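Local coordinates for protein putative citrate lyase (Ralstonia eutropha, PDB 3QQW) that is a putative magnesium-dependent lyase with a TIM-barrel fold, tentatively assigned to citramalyl-CoA cleavage in the HpcH/HpaI aldolase and citrate lyase family, at residues L22-F28 with R251-P257; D50-E56 with Y114-K119; A240-R244 with I263-P269; F175-V181 with L203-K208. All coordinates share one frame; numbering follows the deposited sequence.

Interaction 1: L22-F28 with R251-P257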
loop_
_atom_site.group_PDB
_atom_site.type_symbol
_atom_site.label_atom_id
_atom_site.label_comp_id
_atom_site.label_asym_id
_atom_site.label_seq_id
_atom_site.Cartn_x
_atom_site.Cartn_y
_atom_site.Cartn_z
ATOM N N LEU C 22 13.921 9.292 21.000
ATOM C CA LEU C 22 15.197 8.710 20.678
ATOM C C LEU C 22 15.973 9.614 19.781
ATOM O O LEU C 22 15.396 10.364 18.987
ATOM C CB LEU C 22 15.007 7.339 20.012
ATOM C CG LEU C 22 14.221 6.291 20.784
ATOM C CD1 LEU C 22 13.782 5.190 19.872
ATOM C CD2 LEU C 22 15.036 5.732 21.928
ATOM N N ALA C 23 17.299 9.499 19.876
ATOM C CA ALA C 23 18.281 10.198 19.070
ATOM C C ALA C 23 17.971 9.966 17.606
ATOM O O ALA C 23 17.516 8.885 17.215
ATOM C CB ALA C 23 19.669 9.683 19.411
ATOM N N ALA C 24 18.188 10.990 16.806
ATOM C CA ALA C 24 17.953 10.979 15.356
ATOM C C ALA C 24 18.912 10.043 14.624
ATOM O O ALA C 24 18.655 9.639 13.494
ATOM C CB ALA C 24 18.133 12.384 14.842
ATOM N N CYS C 25 20.018 9.690 15.279
ATOM C CA CYS C 25 21.070 8.898 14.660
ATOM C C CYS C 25 21.484 7.708 15.493
ATOM O O CYS C 25 21.587 7.793 16.715
ATOM C CB CYS C 25 22.270 9.800 14.374
ATOM S SG CYS C 25 23.619 8.974 13.506
ATOM N N GLU C 26 21.789 6.615 14.801
ATOM C CA GLU C 26 22.245 5.373 15.408
ATOM C C GLU C 26 23.497 4.929 14.695
ATOM O O GLU C 26 23.427 4.514 13.532
ATOM C CB GLU C 26 21.158 4.288 15.362
ATOM C CG GLU C 26 21.503 3.094 16.240
ATOM C CD GLU C 26 20.465 1.995 16.232
ATOM O OE1 GLU C 26 19.337 2.259 16.695
ATOM O OE2 GLU C 26 20.774 0.870 15.776
ATOM N N HIS C 27 24.642 5.048 15.376
ATOM C CA HIS C 27 25.944 4.733 14.799
ATOM C C HIS C 27 26.359 3.288 15.108
ATOM O O HIS C 27 26.273 2.846 16.251
ATOM C CB HIS C 27 26.997 5.721 15.296
ATOM C CG HIS C 27 28.314 5.555 14.626
ATOM N ND1 HIS C 27 28.520 5.983 13.320
ATOM C CD2 HIS C 27 29.447 4.981 15.085
ATOM C CE1 HIS C 27 29.769 5.659 13.034
ATOM N NE2 HIS C 27 30.367 5.058 14.067
ATOM N N PHE C 28 26.775 2.544 14.070
ATOM C CA PHE C 28 27.235 1.162 14.213
ATOM C C PHE C 28 28.740 1.096 14.290
ATOM O O PHE C 28 29.407 1.843 13.586
ATOM C CB PHE C 28 26.739 0.305 13.041
ATOM C CG PHE C 28 25.311 -0.112 13.247
ATOM C CD1 PHE C 28 24.282 0.831 13.234
ATOM C CD2 PHE C 28 24.988 -1.443 13.469
ATOM C CE1 PHE C 28 22.971 0.449 13.460
ATOM C CE2 PHE C 28 23.660 -1.835 13.633
ATOM C CZ PHE C 28 22.668 -0.887 13.643
ATOM N N ARG C 251 14.611 8.637 12.512
ATOM C CA ARG C 251 15.931 8.151 12.888
ATOM C C ARG C 251 16.602 7.586 11.643
ATOM O O ARG C 251 15.927 7.240 10.673
ATOM C CB ARG C 251 15.776 7.088 13.976
ATOM C CG ARG C 251 17.028 6.600 14.666
ATOM C CD ARG C 251 16.519 5.893 15.905
ATOM N NE ARG C 251 17.477 4.991 16.526
ATOM C CZ ARG C 251 18.074 5.227 17.685
ATOM N NH1 ARG C 251 17.868 6.367 18.320
ATOM N NH2 ARG C 251 18.873 4.321 18.222
HETATM N N MSE C 252 17.941 7.505 11.671
HETATM C CA MSE C 252 18.712 6.946 10.580
HETATM C C MSE C 252 19.998 6.394 11.095
HETATM O O MSE C 252 20.652 7.019 11.932
HETATM C CB MSE C 252 18.988 8.014 9.518
HETATM C CG MSE C 252 19.473 7.437 8.217
HETATM SE SE MSE C 252 19.477 8.805 6.895
HETATM C CE MSE C 252 20.932 8.141 5.784
ATOM N N TRP C 253 20.408 5.265 10.525
ATOM C CA TRP C 253 21.664 4.607 10.849
ATOM C C TRP C 253 22.861 5.370 10.295
ATOM O O TRP C 253 22.778 6.017 9.254
ATOM C CB TRP C 253 21.663 3.187 10.286
ATOM C CG TRP C 253 20.811 2.199 11.026
ATOM C CD1 TRP C 253 19.822 2.468 11.927
ATOM C CD2 TRP C 253 20.871 0.772 10.907
ATOM N NE1 TRP C 253 19.277 1.298 12.397
ATOM C CE2 TRP C 253 19.911 0.237 11.798
ATOM C CE3 TRP C 253 21.704 -0.116 10.193
ATOM C CZ2 TRP C 253 19.715 -1.147 11.952
ATOM C CZ3 TRP C 253 21.519 -1.486 10.359
ATOM C CH2 TRP C 253 20.514 -1.988 11.203
ATOM N N SER C 254 23.996 5.220 10.965
ATOM C CA SER C 254 25.282 5.761 10.568
ATOM C C SER C 254 26.326 4.647 10.604
ATOM O O SER C 254 26.315 3.833 11.533
ATOM C CB SER C 254 25.682 6.898 11.498
ATOM O OG SER C 254 27.052 7.213 11.340
ATOM N N ILE C 255 27.225 4.613 9.620
ATOM C CA ILE C 255 28.301 3.614 9.581
ATOM C C ILE C 255 29.669 4.294 9.583
ATOM O O ILE C 255 30.688 3.618 9.684
ATOM C CB ILE C 255 28.172 2.607 8.419
ATOM C CG1 ILE C 255 27.866 3.308 7.068
ATOM C CG2 ILE C 255 27.179 1.506 8.801
ATOM C CD1 ILE C 255 28.043 2.448 5.804
ATOM N N TYR C 256 29.690 5.620 9.496
ATOM C CA TYR C 256 30.923 6.406 9.517
ATOM C C TYR C 256 30.684 7.682 10.352
ATOM O O TYR C 256 29.635 8.309 10.208
ATOM C CB TYR C 256 31.421 6.718 8.096
ATOM C CG TYR C 256 32.877 7.115 8.076
ATOM C CD1 TYR C 256 33.884 6.162 8.241
ATOM C CD2 TYR C 256 33.256 8.452 7.942
ATOM C CE1 TYR C 256 35.228 6.525 8.252
ATOM C CE2 TYR C 256 34.598 8.827 7.967
ATOM C CZ TYR C 256 35.583 7.858 8.114
ATOM O OH TYR C 256 36.923 8.181 8.117
ATOM N N PRO C 257 31.613 8.063 11.254
ATOM C CA PRO C 257 31.362 9.216 12.137
ATOM C C PRO C 257 30.977 10.519 11.435
ATOM O O PRO C 257 30.232 11.315 12.005
ATOM C CB PRO C 257 32.690 9.378 12.876
ATOM C CG PRO C 257 33.235 7.988 12.939
ATOM C CD PRO C 257 32.899 7.414 11.590
HETATM O O HOH W 1 17.591 2.635 14.716
#

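Interaction 2: D50-E56 with Y114-K119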
loop_
_atom_site.group_PDB
_atom_site.type_symbol
_atom_site.label_atom_id
_atom_site.label_comp_id
_atom_site.label_asym_id
_atom_site.label_seq_id
_atom_site.Cartn_x
_atom_site.Cartn_y
_atom_site.Cartn_z
ATOM N N ASP C 50 22.954 7.262 19.222
ATOM C CA ASP C 50 23.102 6.017 19.937
ATOM C C ASP C 50 24.211 5.195 19.280
ATOM O O ASP C 50 24.526 5.407 18.121
ATOM C CB ASP C 50 21.789 5.235 19.944
ATOM C CG ASP C 50 20.706 5.802 20.827
ATOM O OD1 ASP C 50 21.044 6.538 21.800
ATOM O OD2 ASP C 50 19.528 5.461 20.600
ATOM N N VAL C 51 24.802 4.255 20.019
ATOM C CA VAL C 51 25.835 3.386 19.467
ATOM C C VAL C 51 25.296 1.967 19.445
ATOM O O VAL C 51 24.836 1.467 20.463
ATOM C CB VAL C 51 27.153 3.497 20.262
ATOM C CG1 VAL C 51 28.191 2.504 19.761
ATOM C CG2 VAL C 51 27.700 4.910 20.203
ATOM N N THR C 52 25.352 1.310 18.296
ATOM C CA THR C 52 25.000 -0.094 18.219
ATOM C C THR C 52 26.277 -0.893 18.072
ATOM O O THR C 52 27.019 -0.720 17.105
ATOM C CB THR C 52 23.972 -0.421 17.105
ATOM O OG1 THR C 52 22.845 0.426 17.260
ATOM C CG2 THR C 52 23.501 -1.862 17.167
ATOM N N CYS C 53 26.546 -1.737 19.058
ATOM C CA CYS C 53 27.675 -2.666 19.036
ATOM C C CYS C 53 27.232 -3.816 18.206
ATOM O O CYS C 53 26.274 -4.522 18.544
ATOM C CB CYS C 53 28.075 -3.089 20.443
ATOM S SG CYS C 53 28.357 -1.706 21.558
ATOM N N ASP C 54 27.789 -3.879 17.024
ATOM C CA ASP C 54 27.380 -4.851 16.047
ATOM C C ASP C 54 27.979 -6.237 16.316
ATOM O O ASP C 54 29.177 -6.368 16.270
ATOM C CB ASP C 54 27.759 -4.344 14.659
ATOM C CG ASP C 54 26.913 -4.950 13.561
ATOM O OD1 ASP C 54 26.176 -5.932 13.845
ATOM O OD2 ASP C 54 26.987 -4.457 12.421
ATOM N N CYS C 55 27.149 -7.253 16.610
ATOM C CA CYS C 55 27.587 -8.651 16.786
ATOM C C CYS C 55 27.428 -9.320 15.468
ATOM O O CYS C 55 28.413 -9.843 14.941
ATOM C CB CYS C 55 26.806 -9.383 17.879
ATOM S SG CYS C 55 27.279 -8.923 19.561
ATOM N N GLU C 56 26.196 -9.195 14.894
ATOM C CA GLU C 56 25.724 -9.700 13.605
ATOM C C GLU C 56 26.792 -9.611 12.515
ATOM O O GLU C 56 27.138 -10.648 11.935
ATOM C CB GLU C 56 24.461 -8.945 13.155
ATOM C CG GLU C 56 23.531 -9.808 12.330
ATOM C CD GLU C 56 23.138 -9.290 10.961
ATOM O OE1 GLU C 56 22.894 -8.068 10.815
ATOM O OE2 GLU C 56 23.003 -10.132 10.043
ATOM N N TYR C 114 19.329 -1.086 24.256
ATOM C CA TYR C 114 18.423 -1.828 23.384
ATOM C C TYR C 114 19.120 -3.011 22.736
ATOM O O TYR C 114 20.356 -3.086 22.720
ATOM C CB TYR C 114 17.834 -0.922 22.264
ATOM C CG TYR C 114 18.884 -0.209 21.456
ATOM C CD1 TYR C 114 19.458 -0.807 20.334
ATOM C CD2 TYR C 114 19.308 1.071 21.804
ATOM C CE1 TYR C 114 20.456 -0.162 19.600
ATOM C CE2 TYR C 114 20.312 1.718 21.087
ATOM C CZ TYR C 114 20.882 1.098 19.988
ATOM O OH TYR C 114 21.846 1.757 19.263
ATOM N N ILE C 115 18.313 -3.899 22.136
ATOM C CA ILE C 115 18.801 -5.013 21.340
ATOM C C ILE C 115 18.191 -4.849 19.955
ATOM O O ILE C 115 16.979 -4.658 19.818
ATOM C CB ILE C 115 18.511 -6.402 21.973
ATOM C CG1 ILE C 115 19.462 -6.645 23.145
ATOM C CG2 ILE C 115 18.615 -7.537 20.939
ATOM C CD1 ILE C 115 18.998 -7.682 24.046
ATOM N N THR C 116 19.050 -4.892 18.939
ATOM C CA THR C 116 18.665 -4.826 17.539
ATOM C C THR C 116 18.585 -6.267 17.037
ATOM O O THR C 116 19.550 -7.034 17.160
ATOM C CB THR C 116 19.601 -3.931 16.774
ATOM O OG1 THR C 116 19.502 -2.620 17.323
ATOM C CG2 THR C 116 19.272 -3.881 15.297
ATOM N N VAL C 117 17.400 -6.641 16.537
ATOM C CA VAL C 117 17.105 -7.991 16.037
ATOM C C VAL C 117 17.057 -7.931 14.501
ATOM O O VAL C 117 16.180 -7.275 13.919
ATOM C CB VAL C 117 15.788 -8.539 16.651
ATOM C CG1 VAL C 117 15.466 -9.936 16.146
ATOM C CG2 VAL C 117 15.817 -8.491 18.165
ATOM N N PRO C 118 17.952 -8.662 13.829
ATOM C CA PRO C 118 17.993 -8.582 12.365
ATOM C C PRO C 118 17.337 -9.759 11.645
ATOM O O PRO C 118 17.155 -10.831 12.220
ATOM C CB PRO C 118 19.495 -8.606 12.082
ATOM C CG PRO C 118 20.037 -9.495 13.145
ATOM C CD PRO C 118 19.099 -9.436 14.342
ATOM N N LYS C 119 17.048 -9.556 10.345
ATOM C CA LYS C 119 16.634 -10.576 9.398
ATOM C C LYS C 119 15.512 -11.526 9.855
ATOM O O LYS C 119 15.494 -12.684 9.413
ATOM C CB LYS C 119 17.873 -11.420 9.040
ATOM C CG LYS C 119 18.665 -10.922 7.844
ATOM C CD LYS C 119 20.115 -11.424 7.922
ATOM C CE LYS C 119 21.114 -10.507 7.246
ATOM N NZ LYS C 119 21.237 -9.190 7.934
#

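Interaction 3: A240-R244 with I263-P269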
loop_
_atom_site.group_PDB
_atom_site.type_symbol
_atom_site.label_atom_id
_atom_site.label_comp_id
_atom_site.label_asym_id
_atom_site.label_seq_id
_atom_site.Cartn_x
_atom_site.Cartn_y
_atom_site.Cartn_z
ATOM N N ALA C 240 18.893 11.889 4.601
ATOM C CA ALA C 240 18.210 12.091 5.882
ATOM C C ALA C 240 16.980 12.975 5.714
ATOM O O ALA C 240 15.929 12.639 6.256
ATOM C CB ALA C 240 19.161 12.691 6.898
ATOM N N CYS C 241 17.067 14.035 4.893
ATOM C CA CYS C 241 15.933 14.937 4.620
ATOM C C CYS C 241 14.823 14.234 3.810
ATOM O O CYS C 241 13.657 14.414 4.147
ATOM C CB CYS C 241 16.391 16.219 3.937
ATOM S SG CYS C 241 17.222 17.389 5.057
ATOM N N ARG C 242 15.165 13.417 2.784
ATOM C CA ARG C 242 14.151 12.700 1.994
ATOM C C ARG C 242 13.430 11.707 2.871
ATOM O O ARG C 242 12.199 11.642 2.837
ATOM C CB ARG C 242 14.752 11.984 0.771
ATOM C CG ARG C 242 15.218 12.941 -0.327
ATOM C CD ARG C 242 15.307 12.264 -1.684
ATOM N NE ARG C 242 13.992 11.914 -2.232
ATOM C CZ ARG C 242 13.784 11.495 -3.484
ATOM N NH1 ARG C 242 14.807 11.341 -4.322
ATOM N NH2 ARG C 242 12.555 11.212 -3.901
ATOM N N ALA C 243 14.187 10.951 3.703
ATOM C CA ALA C 243 13.601 9.954 4.598
ATOM C C ALA C 243 12.713 10.639 5.619
ATOM O O ALA C 243 11.596 10.167 5.863
ATOM C CB ALA C 243 14.694 9.155 5.289
ATOM N N ARG C 244 13.178 11.789 6.158
ATOM C CA ARG C 244 12.433 12.552 7.144
ATOM C C ARG C 244 11.170 13.218 6.563
ATOM O O ARG C 244 10.091 13.051 7.123
ATOM C CB ARG C 244 13.321 13.621 7.787
ATOM C CG ARG C 244 12.621 14.338 8.913
ATOM C CD ARG C 244 13.062 15.745 9.053
ATOM N NE ARG C 244 12.453 16.337 10.241
ATOM C CZ ARG C 244 12.847 17.481 10.788
ATOM N NH1 ARG C 244 13.842 18.175 10.249
ATOM N NH2 ARG C 244 12.245 17.942 11.875
ATOM N N ILE C 263 23.051 13.768 9.805
ATOM C CA ILE C 263 21.807 13.049 10.118
ATOM C C ILE C 263 21.066 13.782 11.241
ATOM O O ILE C 263 19.874 14.060 11.078
ATOM C CB ILE C 263 22.022 11.548 10.432
ATOM C CG1 ILE C 263 22.417 10.766 9.149
ATOM C CG2 ILE C 263 20.766 10.923 11.076
ATOM C CD1 ILE C 263 23.059 9.386 9.369
ATOM N N VAL C 264 21.765 14.116 12.362
ATOM C CA VAL C 264 21.169 14.810 13.506
ATOM C C VAL C 264 20.550 16.158 13.051
ATOM O O VAL C 264 19.381 16.417 13.333
ATOM C CB VAL C 264 22.197 14.987 14.667
ATOM C CG1 VAL C 264 21.698 15.965 15.734
ATOM C CG2 VAL C 264 22.549 13.632 15.289
ATOM N N ASN C 265 21.326 16.974 12.310
ATOM C CA ASN C 265 20.896 18.284 11.851
ATOM C C ASN C 265 19.720 18.199 10.882
ATOM O O ASN C 265 18.804 19.015 10.987
ATOM C CB ASN C 265 22.068 19.067 11.252
ATOM C CG ASN C 265 23.049 19.527 12.322
ATOM O OD1 ASN C 265 24.239 19.206 12.289
ATOM N ND2 ASN C 265 22.572 20.258 13.330
ATOM N N ALA C 266 19.697 17.199 9.994
ATOM C CA ALA C 266 18.570 17.032 9.054
ATOM C C ALA C 266 17.265 16.652 9.778
ATOM O O ALA C 266 16.183 17.020 9.333
ATOM C CB ALA C 266 18.908 15.974 8.027
HETATM N N MSE C 267 17.387 15.938 10.913
HETATM C CA MSE C 267 16.284 15.438 11.723
HETATM C C MSE C 267 15.815 16.437 12.791
HETATM O O MSE C 267 14.759 16.214 13.366
HETATM C CB MSE C 267 16.775 14.160 12.385
HETATM C CG MSE C 267 15.791 13.065 12.450
HETATM SE SE MSE C 267 15.266 12.301 10.825
HETATM C CE MSE C 267 16.762 11.175 10.384
ATOM N N ARG C 268 16.585 17.518 13.056
ATOM C CA ARG C 268 16.291 18.549 14.058
ATOM C C ARG C 268 15.017 19.343 13.792
ATOM O O ARG C 268 14.780 19.723 12.639
ATOM C CB ARG C 268 17.438 19.574 14.121
ATOM C CG ARG C 268 18.511 19.190 15.071
ATOM C CD ARG C 268 19.605 20.212 15.106
ATOM N NE ARG C 268 20.663 19.772 16.012
ATOM C CZ ARG C 268 21.650 20.544 16.442
ATOM N NH1 ARG C 268 21.718 21.819 16.068
ATOM N NH2 ARG C 268 22.571 20.056 17.262
ATOM N N PRO C 269 14.238 19.711 14.848
ATOM C CA PRO C 269 13.086 20.603 14.613
ATOM C C PRO C 269 13.587 22.025 14.359
ATOM O O PRO C 269 14.693 22.378 14.798
ATOM C CB PRO C 269 12.256 20.507 15.909
ATOM C CG PRO C 269 13.064 19.701 16.877
ATOM C CD PRO C 269 14.411 19.410 16.290
#

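Interaction 4: F175-V181 with L203-K208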
loop_
_atom_site.group_PDB
_atom_site.type_symbol
_atom_site.label_atom_id
_atom_site.label_comp_id
_atom_site.label_asym_id
_atom_site.label_seq_id
_atom_site.Cartn_x
_atom_site.Cartn_y
_atom_site.Cartn_z
ATOM N N PHE C 175 14.601 -0.026 8.786
ATOM C CA PHE C 175 14.489 -0.468 7.384
ATOM C C PHE C 175 15.845 -0.985 6.879
ATOM O O PHE C 175 16.819 -0.238 6.838
ATOM C CB PHE C 175 13.962 0.644 6.478
ATOM C CG PHE C 175 13.601 0.085 5.128
ATOM C CD1 PHE C 175 12.493 -0.744 4.975
ATOM C CD2 PHE C 175 14.408 0.326 4.020
ATOM C CE1 PHE C 175 12.190 -1.316 3.738
ATOM C CE2 PHE C 175 14.105 -0.242 2.782
ATOM C CZ PHE C 175 12.989 -1.050 2.645
ATOM N N GLY C 176 15.894 -2.263 6.531
ATOM C CA GLY C 176 17.093 -2.905 6.016
ATOM C C GLY C 176 16.991 -3.016 4.510
ATOM O O GLY C 176 16.502 -4.021 3.991
ATOM N N LEU C 177 17.429 -1.954 3.803
ATOM C CA LEU C 177 17.363 -1.842 2.347
ATOM C C LEU C 177 18.124 -2.972 1.626
ATOM O O LEU C 177 17.550 -3.651 0.762
ATOM C CB LEU C 177 17.897 -0.459 1.896
ATOM C CG LEU C 177 18.035 -0.213 0.389
ATOM C CD1 LEU C 177 16.663 -0.159 -0.300
ATOM C CD2 LEU C 177 18.824 1.040 0.136
HETATM N N MSE C 178 19.407 -3.150 1.967
HETATM C CA MSE C 178 20.276 -4.122 1.315
HETATM C C MSE C 178 19.735 -5.556 1.372
HETATM O O MSE C 178 19.631 -6.183 0.320
HETATM C CB MSE C 178 21.684 -4.076 1.881
HETATM C CG MSE C 178 22.665 -4.761 0.963
HETATM SE SE MSE C 178 24.469 -4.530 1.505
HETATM C CE MSE C 178 25.173 -3.962 -0.286
ATOM N N ASP C 179 19.380 -6.068 2.569
ATOM C CA ASP C 179 18.878 -7.438 2.714
ATOM C C ASP C 179 17.503 -7.591 2.094
ATOM O O ASP C 179 17.189 -8.655 1.581
ATOM C CB ASP C 179 18.875 -7.865 4.185
ATOM C CG ASP C 179 20.284 -8.014 4.750
ATOM O OD1 ASP C 179 21.076 -8.805 4.179
ATOM O OD2 ASP C 179 20.606 -7.310 5.733
ATOM N N PHE C 180 16.705 -6.528 2.109
ATOM C CA PHE C 180 15.377 -6.504 1.533
ATOM C C PHE C 180 15.479 -6.658 0.019
ATOM O O PHE C 180 14.795 -7.521 -0.543
ATOM C CB PHE C 180 14.611 -5.218 1.935
ATOM C CG PHE C 180 13.204 -5.177 1.393
ATOM C CD1 PHE C 180 12.230 -6.079 1.853
ATOM C CD2 PHE C 180 12.861 -4.292 0.372
ATOM C CE1 PHE C 180 10.944 -6.067 1.325
ATOM C CE2 PHE C 180 11.576 -4.301 -0.175
ATOM C CZ PHE C 180 10.625 -5.176 0.318
ATOM N N VAL C 181 16.374 -5.890 -0.622
ATOM C CA VAL C 181 16.603 -5.940 -2.070
ATOM C C VAL C 181 17.165 -7.324 -2.481
ATOM O O VAL C 181 16.712 -7.877 -3.480
ATOM C CB VAL C 181 17.519 -4.765 -2.532
ATOM C CG1 VAL C 181 18.099 -4.995 -3.919
ATOM C CG2 VAL C 181 16.763 -3.443 -2.490
ATOM N N LEU C 203 8.628 -0.769 -5.322
ATOM C CA LEU C 203 8.706 -1.763 -4.261
ATOM C C LEU C 203 9.361 -1.205 -3.009
ATOM O O LEU C 203 9.001 -1.613 -1.900
ATOM C CB LEU C 203 9.444 -3.024 -4.725
ATOM C CG LEU C 203 8.789 -3.842 -5.867
ATOM C CD1 LEU C 203 9.590 -5.083 -6.143
ATOM C CD2 LEU C 203 7.336 -4.197 -5.567
ATOM N N LEU C 204 10.303 -0.260 -3.177
ATOM C CA LEU C 204 11.024 0.336 -2.056
ATOM C C LEU C 204 10.172 1.407 -1.395
ATOM O O LEU C 204 10.106 1.450 -0.164
ATOM C CB LEU C 204 12.379 0.864 -2.532
ATOM C CG LEU C 204 13.299 -0.243 -3.101
ATOM C CD1 LEU C 204 14.613 0.314 -3.538
ATOM C CD2 LEU C 204 13.509 -1.383 -2.066
ATOM N N VAL C 205 9.430 2.190 -2.199
ATOM C CA VAL C 205 8.501 3.216 -1.694
ATOM C C VAL C 205 7.462 2.512 -0.851
ATOM O O VAL C 205 7.228 2.918 0.272
ATOM C CB VAL C 205 7.848 4.062 -2.836
ATOM C CG1 VAL C 205 6.771 4.990 -2.293
ATOM C CG2 VAL C 205 8.892 4.867 -3.586
ATOM N N ARG C 206 6.901 1.408 -1.385
ATOM C CA ARG C 206 5.880 0.576 -0.767
ATOM C C ARG C 206 6.378 0.002 0.560
ATOM O O ARG C 206 5.693 0.127 1.573
ATOM C CB ARG C 206 5.469 -0.533 -1.743
ATOM C CG ARG C 206 4.472 -1.509 -1.182
ATOM C CD ARG C 206 4.295 -2.701 -2.088
ATOM N NE ARG C 206 3.304 -3.619 -1.526
ATOM C CZ ARG C 206 3.565 -4.529 -0.599
ATOM N NH1 ARG C 206 4.806 -4.698 -0.151
ATOM N NH2 ARG C 206 2.602 -5.315 -0.148
ATOM N N ALA C 207 7.565 -0.592 0.557
ATOM C CA ALA C 207 8.168 -1.192 1.736
ATOM C C ALA C 207 8.447 -0.134 2.823
ATOM O O ALA C 207 8.010 -0.287 3.959
ATOM C CB ALA C 207 9.456 -1.892 1.338
ATOM N N LYS C 208 9.122 0.973 2.451
ATOM C CA LYS C 208 9.437 2.059 3.382
ATOM C C LYS C 208 8.154 2.688 3.971
ATOM O O LYS C 208 8.054 2.852 5.197
ATOM C CB LYS C 208 10.296 3.132 2.708
ATOM C CG LYS C 208 11.711 2.674 2.494
ATOM C CD LYS C 208 12.576 3.799 1.934
ATOM C CE LYS C 208 14.013 3.358 1.800
ATOM N NZ LYS C 208 14.827 4.401 1.130
#

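Interaction 1: L22-F28 with R251-P257
R251, E26 and F28 bury the most surface of any residues in this contact, set along two parallel strands whose axes approach to 4.4 Å. The R251 chain runs extended from CG to NE, with CG anti to the backbone N (chi1 -171°), and reaches across to the 22-28 segment, where the guanidinium meets the carboxylate of E26. There R251 NH2 donates to E26 OE1 at 2.6 Å, nearly straight (167° at the hydrogen); E26 OE1 lies in the guanidinium plane and accepts with its anti lone pair. R251 NH1 turns instead to the backbone, giving a bond to A23 O of 2.8 Å that leaves the guanidinium plane. A water receives R251 NE and W253 NE1 and donates to E26 OE1, although the stronger partner of the indole N-H is D174. F28 places CE1 over the centre of one face of the W253 ring, 3.3 Å from W253 CD2, with the two ring planes 36° apart. The backbones form a parallel ladder, including S254 N to E26 O at 2.7 Å and F28 N to S254 O at 2.9 Å. On the other face of the sheet, H27 ND1 and S254 OG share a hydrogen bond of 2.8 Å. D50 pairs with the same R251 NH2, so this one nitrogen is held by two carboxylates, which would be expected to stabilise the positive charge where the first and last barrel strands meet.

Interaction 2: D50-E56 with Y114-K119
Y114 reaches toward T52 with its ring, and the phenol OH donates to T52 OG1 over 2.6 Å. The acceptor lies in the ring plane, at the edge. Y114 CG stands between its own backbone N and carbonyl carbon (chi1 54°), a torsion that sends the ring across to the 50-56 strand, where D50 CB is 3.5 Å from Y114 OH. Two residues on, T116 makes a looser approach, its OG1 lying 4.1 Å from T52 CG2. The ring of P118 then slides past the side chain of E56 in the opposite direction, P118 CG coming to 3.6 Å from E56 CG. K119 closes the series with a salt bridge, K119 NZ to E56 OE2 at 2.9 Å. The ammonium meets the syn side of that oxygen, 19° out of the carboxylate plane, after a bend at the last torsion of the lysine (chi4 66°); E56 itself is poorly ordered. K119 NZ also pairs with D179, a predicted magnesium ligand. T52 CA and T116 CA are 7.9 Å apart, consistent with strand 85-88 lying between the two strands. Helix 32-45 packs on V51 and C53, and helix 64-76 on C53, while strand 25-29 flanks strand 49-54 on the side opposite 85-88, its F28 touching T52.

Interaction 3: A240-R244 with I263-P269
A240 and A266, both buried, meet methyl to methyl, with A240 CB 3.5 Å from A266 CB, at the tight centre of this helix pair. Such small side chains let the helix segments 240-244 and 263-267 approach to 9.1 Å between axes, crossing at -38°. The selenomethionine M267 curls back at its second and third torsions (chi2 67°, chi3 77°) and brings SE to 3.8 Å from R244 CB, so the two side chains run past each other in opposite directions. The looser side begins with C241, whose SG reaches the same methyl from the partly exposed border, 3.7 Å from A266 CB. Toward the end of the helix, polar contacts take over, made by the partly exposed R244. Its guanidinium has M267 O over the centre of one face, a close approach without a hydrogen bond. R244 NH1 donates to R268 O at 3.0 Å, from above the carbonyl plane, and its 2.8 Å bond to A266 O is weak. R244 NH2 adds another weak bond, to R268 O at 3.2 Å. The arginine thus gathers carbonyls where helix 260-267 gives way to loop, but two of its three bonds are weak. Strand 251-254 separates the two helices in sequence, and its M252 packs against A240, I263 and M267. This helix-strand-helix order, with both helices on the outer side of the parallel sheet, is typical of the beta/alpha barrel.

Interaction 4: F175-V181 with L203-K208
F175 and F180 are the bumps of the first segment: F175 meets A207 and K208 of helix 202-217, and F180 meets A207 and L204. The F175 ring takes the aliphatic part of K208 over one face: K208 CG stands 3.8 Å from the ring centroid and 12° off the normal, a CH-pi contact. The extended lysine side chain crosses that of F175 at about a right angle and also sets K208 CE 3.7 Å from F175 CE2; its NZ goes on to Q198 O and H224. The A207 methyl fits into the notch between the two rings, with A207 CB 3.7 Å from F175 CE1 and 3.5 Å from F180 CE2. L204 is the opposing bump. Its CD2 methyl fits among three side chains, 3.8 Å from L177 CD1, 3.9 Å from F180 CD2 at the ring edge, and 3.9 Å from V181 CG2. The segment axes remain 11.8 Å apart at 122°, so the large side chains do the bridging. The short helix 177-182 follows strand 170-175 after the N-cap residue G176 and carries D179, a predicted magnesium ligand; helix 155-159 packs L158 on F180 and A207, and helix 233-247 covers K208 through F247.

Overall arrangement
From the N terminus, segment 22-28 opens the widest loop, which interaction 1 closes 223 residues later by joining the first barrel strand to the last. Within that span lie interaction 2, linking the second strand to the fourth across the barrel interior, and interaction 4, joining the end of the sixth strand and its short helix to helix 202-217. These two follow in series and touch through the K119 to D179 salt bridge. Interaction 3 comes last and crosses interaction 1, since strand 251-254 falls between its two helices; M267 packs on A24 there. Interactions 1 and 2 also meet directly, at R251 with D50 and E26 with T52.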